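Local coordinates for protein alpha-glucosidase (Bacteroides thetaiotaomicron, PDB 5XFM) that hydrolyses beta-L-arabinopyranosides and alpha-galactosides as a bifunctional glycoside hydrolase of family 97 that carries a calcium ion, at residues G56-I61 and V139-T144; Q109-I114 and Y126-Q131; G213-Y218 and E442-N447; G220-D225 and F236-E241. The protein carries 1 engineered substitution. One frame throughout, in Å; residues are numbered along the deposited sequence.

Contact 1 of 4, residues G56-I61 and V139-T144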
loop_
_atom_site.group_PDB
_atom_site.type_symbol
_atom_site.label_atom_id
_atom_site.label_comp_id
_atom_site.label_asym_id
_atom_site.label_seq_id
_atom_site.Cartn_x
_atom_site.Cartn_y
_atom_site.Cartn_z
ATOM N N GLY A 56 -1.402 -24.581 8.317
ATOM C CA GLY A 56 -2.412 -25.536 7.914
ATOM C C GLY A 56 -3.703 -24.913 7.457
ATOM O O GLY A 56 -3.799 -23.692 7.310
ATOM N N MET A 57 -4.688 -25.763 7.188
ATOM C CA MET A 57 -5.965 -25.279 6.690
ATOM C C MET A 57 -7.041 -26.348 6.816
ATOM O O MET A 57 -6.751 -27.525 6.981
ATOM C CB MET A 57 -5.842 -24.821 5.237
ATOM C CG MET A 57 -5.476 -25.923 4.266
ATOM S SD MET A 57 -5.571 -25.335 2.571
ATOM C CE MET A 57 -4.366 -24.022 2.652
ATOM N N ASN A 58 -8.282 -25.902 6.745
ATOM C CA ASN A 58 -9.460 -26.746 6.715
ATOM C C ASN A 58 -10.128 -26.610 5.347
ATOM O O ASN A 58 -10.443 -25.487 4.901
ATOM C CB ASN A 58 -10.397 -26.328 7.851
ATOM C CG ASN A 58 -11.638 -27.184 7.952
ATOM O OD1 ASN A 58 -11.652 -28.323 7.518
ATOM N ND2 ASN A 58 -12.697 -26.625 8.542
ATOM N N THR A 59 -10.356 -27.762 4.712
ATOM C CA THR A 59 -10.696 -27.817 3.300
ATOM C C THR A 59 -11.831 -28.816 2.991
ATOM O O THR A 59 -11.951 -29.851 3.652
ATOM C CB THR A 59 -9.405 -28.186 2.517
ATOM O OG1 THR A 59 -8.615 -27.012 2.275
ATOM C CG2 THR A 59 -9.705 -28.872 1.240
ATOM N N ASN A 60 -12.627 -28.539 1.957
ATOM C CA ASN A 60 -13.751 -29.408 1.607
ATOM C C ASN A 60 -13.355 -30.699 0.888
ATOM O O ASN A 60 -14.218 -31.471 0.482
ATOM C CB ASN A 60 -14.761 -28.646 0.739
ATOM C CG ASN A 60 -14.269 -28.420 -0.689
ATOM O OD1 ASN A 60 -13.074 -28.483 -0.971
ATOM N ND2 ASN A 60 -15.201 -28.154 -1.596
ATOM N N ILE A 61 -12.060 -30.935 0.729
ATOM C CA ILE A 61 -11.596 -32.244 0.280
ATOM C C ILE A 61 -10.765 -32.909 1.375
ATOM O O ILE A 61 -10.298 -34.035 1.201
ATOM C CB ILE A 61 -10.760 -32.168 -1.023
ATOM C CG1 ILE A 61 -9.375 -31.584 -0.750
ATOM C CG2 ILE A 61 -11.504 -31.403 -2.110
ATOM C CD1 ILE A 61 -8.344 -31.919 -1.806
ATOM N N VAL A 139 -11.490 -23.786 0.242
ATOM C CA VAL A 139 -10.796 -23.714 1.525
ATOM C C VAL A 139 -11.709 -23.076 2.561
ATOM O O VAL A 139 -11.971 -21.873 2.514
ATOM C CB VAL A 139 -9.477 -22.918 1.438
ATOM C CG1 VAL A 139 -8.833 -22.806 2.813
ATOM C CG2 VAL A 139 -8.526 -23.572 0.450
ATOM N N LYS A 140 -12.205 -23.894 3.485
ATOM C CA LYS A 140 -13.149 -23.433 4.493
ATOM C C LYS A 140 -12.483 -22.464 5.460
ATOM O O LYS A 140 -13.111 -21.503 5.911
ATOM C CB LYS A 140 -13.734 -24.611 5.282
ATOM C CG LYS A 140 -14.520 -25.626 4.464
ATOM C CD LYS A 140 -15.108 -26.712 5.359
ATOM C CE LYS A 140 -15.692 -27.859 4.540
ATOM N NZ LYS A 140 -16.872 -27.448 3.726
ATOM N N GLU A 141 -11.211 -22.709 5.772
ATOM C CA GLU A 141 -10.539 -21.873 6.768
ATOM C C GLU A 141 -9.022 -22.051 6.778
ATOM O O GLU A 141 -8.531 -23.124 6.487
ATOM C CB GLU A 141 -11.126 -22.216 8.142
ATOM C CG GLU A 141 -10.449 -21.637 9.352
ATOM C CD GLU A 141 -11.162 -22.060 10.620
ATOM O OE1 GLU A 141 -11.715 -23.183 10.630
ATOM O OE2 GLU A 141 -11.183 -21.279 11.595
ATOM N N GLU A 142 -8.274 -21.000 7.091
ATOM C CA GLU A 142 -6.839 -21.148 7.307
ATOM C C GLU A 142 -6.531 -21.140 8.799
ATOM O O GLU A 142 -7.090 -20.342 9.551
ATOM C CB GLU A 142 -6.041 -20.050 6.587
ATOM C CG GLU A 142 -5.626 -20.425 5.171
ATOM C CD GLU A 142 -4.807 -19.351 4.469
ATOM O OE1 GLU A 142 -3.689 -19.026 4.926
ATOM O OE2 GLU A 142 -5.287 -18.832 3.439
ATOM N N GLN A 143 -5.685 -22.071 9.226
ATOM C CA GLN A 143 -5.187 -22.097 10.595
ATOM C C GLN A 143 -3.924 -21.231 10.690
ATOM O O GLN A 143 -3.467 -20.893 11.782
ATOM C CB GLN A 143 -4.913 -23.539 11.030
ATOM C CG GLN A 143 -4.262 -23.708 12.393
ATOM C CD GLN A 143 -4.410 -25.122 12.922
ATOM O OE1 GLN A 143 -5.432 -25.471 13.507
ATOM N NE2 GLN A 143 -3.394 -25.947 12.702
ATOM N N THR A 144 -3.379 -20.881 9.525
ATOM C CA THR A 144 -2.157 -20.080 9.399
ATOM C C THR A 144 -2.097 -18.954 10.420
ATOM O O THR A 144 -3.018 -18.137 10.516
ATOM C CB THR A 144 -2.038 -19.464 7.986
ATOM O OG1 THR A 144 -2.239 -20.479 6.994
ATOM C CG2 THR A 144 -0.676 -18.802 7.787
#
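M57 places its CG between its backbone N and carbonyl carbon (chi1 63°), while V139 has CG1 anti to its backbone N (chi1 177°). The two side chains stand on the same face of the sheet and cross at about a right angle. The sulphur of M57 rests on the fork of V139, with SD 4.0 Å from CG2. T59 shares this face. Its OG1 lies 3.9 Å from V139 CG2; it is buried and has no polar partner in the model. E142 stands opposite M57, and its carboxylate is held by R261 and by the hydroxyl of Y218.

N58 and E141 stand on the opposite face. K140, the inserted residue of the bulge, points toward the other strand, and its side chain crosses that of N58 obliquely. K140 CB comes 3.4 Å from N58 O, and its chain runs on to set CE 3.8 Å from N60 CA. The backbone bonds fix the register. N58 N donates to E141 O at 2.8 Å, nearly straight. N58 O in turn takes two N-H groups, E141 N at 3.0 Å and K140 N at 2.8 Å, the latter a weak, bent bond. Past the last bridged pair, Q143 N reaches G56 O at 3.1 Å from above the carbonyl plane. The backbone angles of G56 would press a CB against the carbonyl O before it, which explains the glycine. With K140 and E141 set against the single N58, this is a classic beta bulge between antiparallel strands 47-59 and 136-147 of the N-terminal beta domain.

Contact 2 of 4, residues Q109-I114 and Y126-Q131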
loop_
_atom_site.group_PDB
_atom_site.type_symbol
_atom_site.label_atom_id
_atom_site.label_comp_id
_atom_site.label_asym_id
_atom_site.label_seq_id
_atom_site.Cartn_x
_atom_site.Cartn_y
_atom_site.Cartn_z
ATOM N N GLN A 109 -4.213 -37.735 2.601
ATOM C CA GLN A 109 -4.330 -36.608 1.681
ATOM C C GLN A 109 -3.108 -35.700 1.814
ATOM O O GLN A 109 -2.516 -35.592 2.887
ATOM C CB GLN A 109 -5.631 -35.842 1.920
ATOM C CG GLN A 109 -6.861 -36.687 1.630
ATOM C CD GLN A 109 -8.093 -36.213 2.362
ATOM O OE1 GLN A 109 -8.028 -35.829 3.531
ATOM N NE2 GLN A 109 -9.232 -36.255 1.685
ATOM N N LYS A 110 -2.712 -35.097 0.697
ATOM C CA LYS A 110 -1.434 -34.399 0.592
ATOM C C LYS A 110 -1.577 -32.882 0.513
ATOM O O LYS A 110 -2.557 -32.366 -0.026
ATOM C CB LYS A 110 -0.657 -34.932 -0.618
ATOM C CG LYS A 110 -0.195 -36.377 -0.421
ATOM C CD LYS A 110 0.553 -36.945 -1.617
ATOM C CE LYS A 110 0.981 -38.389 -1.317
ATOM N NZ LYS A 110 1.966 -38.955 -2.286
ATOM N N LEU A 111 -0.598 -32.178 1.077
ATOM C CA LEU A 111 -0.553 -30.718 1.040
ATOM C C LEU A 111 0.896 -30.219 1.022
ATOM O O LEU A 111 1.717 -30.684 1.798
ATOM C CB LEU A 111 -1.305 -30.129 2.247
ATOM C CG LEU A 111 -1.166 -28.631 2.545
ATOM C CD1 LEU A 111 -1.976 -27.809 1.565
ATOM C CD2 LEU A 111 -1.583 -28.301 3.973
ATOM N N GLY A 112 1.220 -29.277 0.143
ATOM C CA GLY A 112 2.563 -28.717 0.141
ATOM C C GLY A 112 2.657 -27.380 0.876
ATOM O O GLY A 112 1.683 -26.629 0.929
ATOM N N VAL A 113 3.817 -27.094 1.467
ATOM C CA VAL A 113 4.102 -25.760 2.010
ATOM C C VAL A 113 5.460 -25.282 1.510
ATOM O O VAL A 113 6.456 -25.977 1.655
ATOM C CB VAL A 113 4.094 -25.734 3.562
ATOM C CG1 VAL A 113 4.174 -24.300 4.081
ATOM C CG2 VAL A 113 2.865 -26.420 4.109
ATOM N N ILE A 114 5.497 -24.096 0.915
ATOM C CA ILE A 114 6.724 -23.559 0.334
ATOM C C ILE A 114 7.157 -22.285 1.031
ATOM O O ILE A 114 6.379 -21.331 1.122
ATOM C CB ILE A 114 6.567 -23.252 -1.174
ATOM C CG1 ILE A 114 6.288 -24.529 -1.960
ATOM C CG2 ILE A 114 7.827 -22.590 -1.715
ATOM C CD1 ILE A 114 4.845 -24.909 -2.019
ATOM N N TYR A 126 0.724 -22.360 0.558
ATOM C CA TYR A 126 0.338 -23.759 0.470
ATOM C C TYR A 126 0.078 -24.151 -0.981
ATOM O O TYR A 126 -0.382 -23.333 -1.775
ATOM C CB TYR A 126 -0.911 -24.030 1.303
ATOM C CG TYR A 126 -0.831 -23.571 2.737
ATOM C CD1 TYR A 126 -1.310 -22.323 3.107
ATOM C CD2 TYR A 126 -0.292 -24.389 3.727
ATOM C CE1 TYR A 126 -1.258 -21.894 4.414
ATOM C CE2 TYR A 126 -0.229 -23.966 5.040
ATOM C CZ TYR A 126 -0.716 -22.715 5.379
ATOM O OH TYR A 126 -0.669 -22.277 6.683
ATOM N N THR A 127 0.350 -25.406 -1.319
ATOM C CA THR A 127 -0.067 -25.949 -2.607
ATOM C C THR A 127 -0.975 -27.153 -2.379
ATOM O O THR A 127 -0.816 -27.887 -1.400
ATOM C CB THR A 127 1.135 -26.349 -3.495
ATOM O OG1 THR A 127 1.977 -27.283 -2.805
ATOM C CG2 THR A 127 1.954 -25.121 -3.875
ATOM N N LEU A 128 -1.945 -27.327 -3.272
ATOM C CA LEU A 128 -2.843 -28.476 -3.242
ATOM C C LEU A 128 -2.845 -29.161 -4.603
ATOM O O LEU A 128 -3.179 -28.542 -5.612
ATOM C CB LEU A 128 -4.267 -28.055 -2.873
ATOM C CG LEU A 128 -4.559 -27.524 -1.472
ATOM C CD1 LEU A 128 -5.816 -26.701 -1.508
ATOM C CD2 LEU A 128 -4.729 -28.690 -0.507
ATOM N N PRO A 129 -2.467 -30.443 -4.636
ATOM C CA PRO A 129 -2.421 -31.191 -5.895
ATOM C C PRO A 129 -3.790 -31.743 -6.285
ATOM O O PRO A 129 -4.707 -31.746 -5.461
ATOM C CB PRO A 129 -1.447 -32.329 -5.580
ATOM C CG PRO A 129 -1.694 -32.598 -4.125
ATOM C CD PRO A 129 -2.001 -31.253 -3.494
ATOM N N HIS A 130 -3.928 -32.197 -7.527
ATOM C CA HIS A 130 -5.094 -32.981 -7.915
ATOM C C HIS A 130 -5.063 -34.328 -7.193
ATOM O O HIS A 130 -4.091 -35.071 -7.311
ATOM C CB HIS A 130 -5.136 -33.200 -9.428
ATOM C CG HIS A 130 -6.392 -33.858 -9.908
ATOM N ND1 HIS A 130 -6.628 -35.209 -9.765
ATOM C CD2 HIS A 130 -7.466 -33.359 -10.565
ATOM C CE1 HIS A 130 -7.805 -35.508 -10.286
ATOM N NE2 HIS A 130 -8.333 -34.403 -10.781
ATOM N N GLN A 131 -6.123 -34.644 -6.453
ATOM C CA GLN A 131 -6.156 -35.869 -5.656
ATOM C C GLN A 131 -7.578 -36.255 -5.263
ATOM O O GLN A 131 -8.467 -35.406 -5.214
ATOM C CB GLN A 131 -5.304 -35.711 -4.396
ATOM C CG GLN A 131 -5.915 -34.793 -3.344
ATOM C CD GLN A 131 -4.998 -34.584 -2.154
ATOM O OE1 GLN A 131 -4.476 -35.546 -1.583
ATOM N NE2 GLN A 131 -4.797 -33.326 -1.772
#
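Q131 reaches back across the open end of a beta hairpin to K110. The hairpin consists of strands 110-117 and 121-128. From CB the Q131 chain runs extended through CG, and these two carbons carry the amide over to the other strand. CD then lies 3.7 Å from K110 N. OE1 accepts K110 N at 2.9 Å, on a lone pair in the carbonyl plane, and also sits close to the CA of Q109. NE2 donates to K110 O at 3.0 Å, again on a lone pair, with that oxygen near the amide plane. Both bonds join one side-chain amide to one residue's backbone, so the amide is fixed in its rotation. It stands in for a strand neighbour after the backbone pairing has ended.

Regular pairing resumes at G112 and T127, which exchange both backbone bonds. A CB on G112 would collide with T127 OG1. On one side of the hairpin L111 CD1 packs 3.6 Å from L128 CD2. V113 and Y126 lie side by side on that same side, with V113 CG2 3.8 Å from ring atom CD2. The Y126 hydroxyl leads out of the hairpin to G56 N; the hydroxyl of T144 is modelled very close to it, so that pair is doubtful in detail. On the G112 side I114 crosses T127 at about a right angle, and its CD1 is pressed to 3.4 Å from T127 CG2, tighter than a usual carbon contact.

Contact 3 of 4, residues G213-Y218 and E442-N447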
loop_
_atom_site.group_PDB
_atom_site.type_symbol
_atom_site.label_atom_id
_atom_site.label_comp_id
_atom_site.label_asym_id
_atom_site.label_seq_id
_atom_site.Cartn_x
_atom_site.Cartn_y
_atom_site.Cartn_z
ATOM N N GLY A 213 0.082 -11.476 -3.849
ATOM C CA GLY A 213 -0.310 -12.399 -4.894
ATOM C C GLY A 213 -1.755 -12.822 -4.759
ATOM O O GLY A 213 -2.131 -13.921 -5.163
ATOM N N VAL A 214 -2.575 -11.939 -4.198
ATOM C CA VAL A 214 -4.015 -12.162 -4.181
ATOM C C VAL A 214 -4.665 -11.661 -5.465
ATOM O O VAL A 214 -4.581 -10.476 -5.803
ATOM C CB VAL A 214 -4.687 -11.473 -2.984
ATOM C CG1 VAL A 214 -6.212 -11.584 -3.086
ATOM C CG2 VAL A 214 -4.161 -12.050 -1.678
ATOM N N ASP A 215 -5.304 -12.575 -6.184
ATOM C CA ASP A 215 -6.033 -12.211 -7.384
ATOM C C ASP A 215 -7.381 -12.893 -7.363
ATOM O O ASP A 215 -7.881 -13.248 -6.299
ATOM C CB ASP A 215 -5.251 -12.581 -8.653
ATOM C CG ASP A 215 -4.760 -14.028 -8.658
ATOM O OD1 ASP A 215 -5.493 -14.937 -8.207
ATOM O OD2 ASP A 215 -3.627 -14.254 -9.131
ATOM N N SER A 216 -7.941 -13.127 -8.541
ATOM C CA SER A 216 -9.281 -13.688 -8.652
ATOM C C SER A 216 -9.404 -15.091 -8.047
ATOM O O SER A 216 -10.509 -15.571 -7.806
ATOM C CB SER A 216 -9.723 -13.689 -10.122
ATOM O OG SER A 216 -8.948 -14.576 -10.900
ATOM N N ARG A 217 -8.272 -15.753 -7.818
ATOM C CA ARG A 217 -8.283 -17.141 -7.356
ATOM C C ARG A 217 -8.389 -17.291 -5.833
ATOM O O ARG A 217 -8.360 -18.402 -5.317
ATOM C CB ARG A 217 -7.039 -17.873 -7.871
ATOM C CG ARG A 217 -7.164 -18.301 -9.333
ATOM C CD ARG A 217 -5.826 -18.646 -9.964
ATOM N NE ARG A 217 -4.946 -17.484 -10.061
ATOM C CZ ARG A 217 -3.629 -17.553 -10.237
ATOM N NH1 ARG A 217 -3.028 -18.735 -10.332
ATOM N NH2 ARG A 217 -2.909 -16.440 -10.313
ATOM N N TYR A 218 -8.540 -16.186 -5.111
ATOM C CA TYR A 218 -8.657 -16.274 -3.661
ATOM C C TYR A 218 -9.399 -15.065 -3.109
ATOM O O TYR A 218 -9.832 -14.190 -3.856
ATOM C CB TYR A 218 -7.272 -16.372 -3.021
ATOM C CG TYR A 218 -7.145 -17.312 -1.831
ATOM C CD1 TYR A 218 -7.041 -18.688 -2.016
ATOM C CD2 TYR A 218 -7.062 -16.820 -0.533
ATOM C CE1 TYR A 218 -6.889 -19.554 -0.949
ATOM C CE2 TYR A 218 -6.909 -17.682 0.553
ATOM C CZ TYR A 218 -6.822 -19.050 0.337
ATOM O OH TYR A 218 -6.670 -19.914 1.402
ATOM N N GLU A 442 1.198 -3.971 -8.526
ATOM C CA GLU A 442 1.992 -3.266 -9.539
ATOM C C GLU A 442 2.660 -4.246 -10.509
ATOM O O GLU A 442 2.682 -4.023 -11.724
ATOM C CB GLU A 442 3.077 -2.394 -8.885
ATOM C CG GLU A 442 2.580 -1.175 -8.096
ATOM C CD GLU A 442 2.374 -1.464 -6.619
ATOM O OE1 GLU A 442 2.255 -2.657 -6.257
ATOM O OE2 GLU A 442 2.349 -0.500 -5.817
ATOM N N ARG A 443 3.195 -5.337 -9.969
ATOM C CA ARG A 443 3.836 -6.342 -10.794
ATOM C C ARG A 443 2.789 -7.212 -11.470
ATOM O O ARG A 443 2.916 -7.534 -12.648
ATOM C CB ARG A 443 4.788 -7.209 -9.970
ATOM C CG ARG A 443 5.606 -8.165 -10.817
ATOM C CD ARG A 443 6.956 -8.432 -10.191
ATOM N NE ARG A 443 7.747 -9.354 -11.003
ATOM C CZ ARG A 443 8.506 -8.965 -12.025
ATOM N NH1 ARG A 443 8.559 -7.677 -12.360
ATOM N NH2 ARG A 443 9.206 -9.857 -12.718
ATOM N N MET A 444 1.763 -7.605 -10.722
ATOM C CA MET A 444 0.731 -8.461 -11.286
ATOM C C MET A 444 -0.028 -7.799 -12.446
ATOM O O MET A 444 -0.382 -8.479 -13.413
ATOM C CB MET A 444 -0.236 -8.903 -10.193
ATOM C CG MET A 444 0.416 -9.814 -9.174
ATOM S SD MET A 444 -0.403 -9.873 -7.578
ATOM C CE MET A 444 -1.887 -10.790 -7.980
ATOM N N TYR A 445 -0.248 -6.482 -12.360
ATOM C CA TYR A 445 -1.030 -5.742 -13.367
ATOM C C TYR A 445 -0.300 -4.517 -13.936
ATOM O O TYR A 445 -0.164 -3.501 -13.254
ATOM C CB TYR A 445 -2.362 -5.289 -12.766
ATOM C CG TYR A 445 -3.140 -6.395 -12.092
ATOM C CD1 TYR A 445 -3.913 -7.280 -12.833
ATOM C CD2 TYR A 445 -3.086 -6.563 -10.711
ATOM C CE1 TYR A 445 -4.624 -8.293 -12.215
ATOM C CE2 TYR A 445 -3.785 -7.566 -10.091
ATOM C CZ TYR A 445 -4.552 -8.429 -10.841
ATOM O OH TYR A 445 -5.251 -9.435 -10.212
ATOM N N PRO A 446 0.122 -4.595 -15.209
ATOM C CA PRO A 446 0.911 -3.556 -15.893
ATOM C C PRO A 446 0.272 -2.167 -15.880
ATOM O O PRO A 446 1.000 -1.175 -15.926
ATOM C CB PRO A 446 1.004 -4.073 -17.334
ATOM C CG PRO A 446 0.812 -5.549 -17.226
ATOM C CD PRO A 446 -0.126 -5.764 -16.072
ATOM N N ASN A 447 -1.055 -2.095 -15.824
ATOM C CA ASN A 447 -1.747 -0.803 -15.880
ATOM C C ASN A 447 -2.274 -0.329 -14.524
ATOM O O ASN A 447 -2.972 0.677 -14.434
ATOM C CB ASN A 447 -2.893 -0.858 -16.897
ATOM C CG ASN A 447 -3.871 -1.992 -16.627
ATOM O OD1 ASN A 447 -3.477 -3.102 -16.258
ATOM N ND2 ASN A 447 -5.148 -1.720 -16.829
#
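G213 presents its CA to the sulphur of M444, 3.7 Å from SD. The positive phi of G213 suits a glycine. The CB of V214 points away, and the residue offers its carbonyl. M444 bends at its last torsion (chi3 71°), which sets CE 3.5 Å from V214 O. That oxygen also receives the indole N-H of W441. D215 comes next and meets both partners with its CB: M444 CE at 3.9 Å and Y445 OH at 3.5 Å. The Y445 hydroxyl is hydrogen-bonded to E417 on helix 410-425.

This is a seam between domains. A loop of the N-terminal beta domain meets the end of helix 441-444 in the catalytic region, which belongs to the TIM-barrel clan. D215 also shapes its own loop. Its OD1 accepts R217 N at 2.9 Å, which makes an Asx turn. The same residues begin a type I beta turn from D215 to Y218. An alanine at D215 would keep the CB contacts but would probably leave the R217 guanidinium without its charged mate and the R217 N-H without its acceptor.

S216 ties the turn to the barrel side, with its O bonded to Q410 and its OG to E417. R217 folds back so that NH2 lies 2.6 Å from D215 OD2, a salt bridge on the syn side of the carboxylate. Y218 closes the turn, its N donating to D215 O at 3.2 Å.

Contact 4 of 4, residues G220-D225 and F236-E241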
loop_
_atom_site.group_PDB
_atom_site.type_symbol
_atom_site.label_atom_id
_atom_site.label_comp_id
_atom_site.label_asym_id
_atom_site.label_seq_id
_atom_site.Cartn_x
_atom_site.Cartn_y
_atom_site.Cartn_z
ATOM N N GLY A 220 -9.197 -11.794 -0.199
ATOM C CA GLY A 220 -8.242 -11.005 0.558
ATOM C C GLY A 220 -8.347 -11.431 2.010
ATOM O O GLY A 220 -9.441 -11.716 2.489
ATOM N N SER A 221 -7.223 -11.503 2.714
ATOM C CA SER A 221 -7.264 -11.917 4.111
ATOM C C SER A 221 -6.796 -10.806 5.042
ATOM O O SER A 221 -6.315 -9.763 4.593
ATOM C CB SER A 221 -6.424 -13.177 4.326
ATOM O OG SER A 221 -7.079 -14.316 3.797
ATOM N N ARG A 222 -6.937 -11.046 6.340
ATOM C CA ARG A 222 -6.557 -10.069 7.356
ATOM C C ARG A 222 -6.117 -10.809 8.618
ATOM O O ARG A 222 -6.094 -12.042 8.635
ATOM C CB ARG A 222 -7.721 -9.142 7.675
ATOM C CG ARG A 222 -8.780 -9.820 8.506
ATOM C CD ARG A 222 -9.974 -8.949 8.742
ATOM N NE ARG A 222 -10.936 -9.650 9.577
ATOM C CZ ARG A 222 -11.859 -10.472 9.105
ATOM N NH1 ARG A 222 -11.933 -10.695 7.804
ATOM N NH2 ARG A 222 -12.695 -11.079 9.935
ATOM N N LEU A 223 -5.752 -10.076 9.665
ATOM C CA LEU A 223 -5.436 -10.724 10.938
ATOM C C LEU A 223 -6.631 -10.689 11.888
ATOM O O LEU A 223 -7.375 -9.697 11.941
ATOM C CB LEU A 223 -4.210 -10.081 11.607
ATOM C CG LEU A 223 -2.835 -10.398 11.007
ATOM C CD1 LEU A 223 -1.703 -9.906 11.906
ATOM C CD2 LEU A 223 -2.689 -11.879 10.699
ATOM N N SER A 224 -6.834 -11.792 12.607
ATOM C CA SER A 224 -7.869 -11.858 13.637
ATOM C C SER A 224 -7.484 -11.026 14.855
ATOM O O SER A 224 -6.404 -10.442 14.916
ATOM C CB SER A 224 -8.114 -13.300 14.089
ATOM O OG SER A 224 -6.983 -13.827 14.770
ATOM N N ASP A 225 -8.381 -10.974 15.831
ATOM C CA ASP A 225 -8.006 -10.490 17.148
ATOM C C ASP A 225 -6.998 -11.480 17.742
ATOM O O ASP A 225 -6.879 -12.617 17.267
ATOM C CB ASP A 225 -9.228 -10.351 18.059
ATOM C CG ASP A 225 -9.961 -9.034 17.858
ATOM O OD1 ASP A 225 -11.131 -9.061 17.423
ATOM O OD2 ASP A 225 -9.382 -7.977 18.177
ATOM N N PHE A 236 -10.521 -14.955 7.065
ATOM C CA PHE A 236 -11.143 -14.701 5.772
ATOM C C PHE A 236 -12.174 -13.575 5.928
ATOM O O PHE A 236 -12.524 -13.220 7.057
ATOM C CB PHE A 236 -11.793 -15.982 5.237
ATOM C CG PHE A 236 -10.808 -17.015 4.772
ATOM C CD1 PHE A 236 -9.474 -16.687 4.578
ATOM C CD2 PHE A 236 -11.212 -18.327 4.557
ATOM C CE1 PHE A 236 -8.564 -17.642 4.165
ATOM C CE2 PHE A 236 -10.306 -19.286 4.142
ATOM C CZ PHE A 236 -8.980 -18.942 3.946
ATOM N N PRO A 237 -12.658 -13.001 4.806
ATOM C CA PRO A 237 -13.608 -11.885 4.923
ATOM C C PRO A 237 -14.890 -12.238 5.675
ATOM O O PRO A 237 -15.267 -13.408 5.762
ATOM C CB PRO A 237 -13.917 -11.522 3.460
ATOM C CG PRO A 237 -13.385 -12.654 2.631
ATOM C CD PRO A 237 -12.255 -13.236 3.408
ATOM N N MET A 238 -15.543 -11.219 6.229
ATOM C CA MET A 238 -16.796 -11.402 6.944
ATOM C C MET A 238 -17.962 -11.617 5.978
ATOM O O MET A 238 -17.988 -11.042 4.896
ATOM C CB MET A 238 -17.060 -10.197 7.847
ATOM C CG MET A 238 -15.923 -9.934 8.820
ATOM S SD MET A 238 -15.995 -8.295 9.551
ATOM C CE MET A 238 -15.740 -7.268 8.109
ATOM N N ALA A 239 -18.917 -12.448 6.383
ATOM C CA ALA A 239 -20.058 -12.784 5.555
ATOM C C ALA A 239 -20.898 -11.556 5.204
ATOM O O ALA A 239 -21.496 -11.486 4.133
ATOM C CB ALA A 239 -20.919 -13.830 6.259
ATOM N N GLU A 240 -20.924 -10.580 6.102
ATOM C CA GLU A 240 -21.740 -9.392 5.896
ATOM C C GLU A 240 -21.157 -8.437 4.855
ATOM O O GLU A 240 -21.819 -7.478 4.474
ATOM C CB GLU A 240 -21.943 -8.640 7.217
ATOM C CG GLU A 240 -22.771 -9.386 8.255
ATOM C CD GLU A 240 -21.949 -10.398 9.037
ATOM O OE1 GLU A 240 -20.721 -10.473 8.812
ATOM O OE2 GLU A 240 -22.535 -11.119 9.873
ATOM N N GLU A 241 -19.930 -8.686 4.399
ATOM C CA GLU A 241 -19.320 -7.821 3.389
ATOM C C GLU A 241 -20.047 -7.967 2.043
ATOM O O GLU A 241 -20.811 -8.917 1.847
ATOM C CB GLU A 241 -17.832 -8.134 3.219
ATOM C CG GLU A 241 -16.963 -7.715 4.399
ATOM C CD GLU A 241 -15.483 -8.018 4.182
ATOM O OE1 GLU A 241 -14.888 -7.464 3.229
ATOM O OE2 GLU A 241 -14.920 -8.820 4.962
#
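R222 touches F236 through its NH1, which lies 2.7 Å from F236 O. The bond is weak, because the N-H is bent well off the line to the oxygen (130°). P237 CA sits at the edge of the guanidinium, in its plane, 3.5 Å from NH1. M238 crosses the arginine at about a right angle, with CG 3.6 Å from NH2. Two further touches complete this shell. S221 OG lies at the edge of the F236 ring, 3.5 Å from CD1, and G220 O comes 3.3 Å from P237 CD.

The next shell sets these groups in place. R222 CG stands between the backbone N and the carbonyl carbon (chi1 74°), and the chain is extended from there to NE. NE donates to the carbonyl of H191, which gives the guanidinium a second anchor. The backbone of R222 pairs with A235, just before F236. E241 holds the other segment: its OE2 accepts M238 N at 2.8 Å, and its backbone N closes a type I turn back to M238 O. The other oxygen, OE1, takes D408 N. An alanine at R222 would remove the guanidinium and would probably leave the carbonyls of F236 and H191 without these donors and open a gap beside M238 CG.

E241 OE2 lies 4.5 Å from R222 NH1, off the plane of the guanidinium, so the two can attract by charge but are not hydrogen-bonded. In this buried place the carboxylate would probably offset part of the arginine's charge, while its N-H groups serve two backbone carbonyls.

Contacts 1, 2 and 4 lie in the N-terminal beta domain; contact 3 joins that domain to the barrel region. Contact 1 belongs to the antiparallel sheet that includes strands 47-59, 136-147 and 222-223, which contact 4 also reaches. Contact 2 is a hairpin of the other large sheet. Along the chain, contact 2 is nested within the loop closed by contact 1, and contact 4 within that of contact 3. Centres of contacts 1 and 2 are 12 Å apart, and M57 packs on Y126 between the sheets. F236 packs against 139-144, about 14 Å between centres, and also touches Y218 of contact 3. The touching contacts thus run from the outer hairpin to the domain seam.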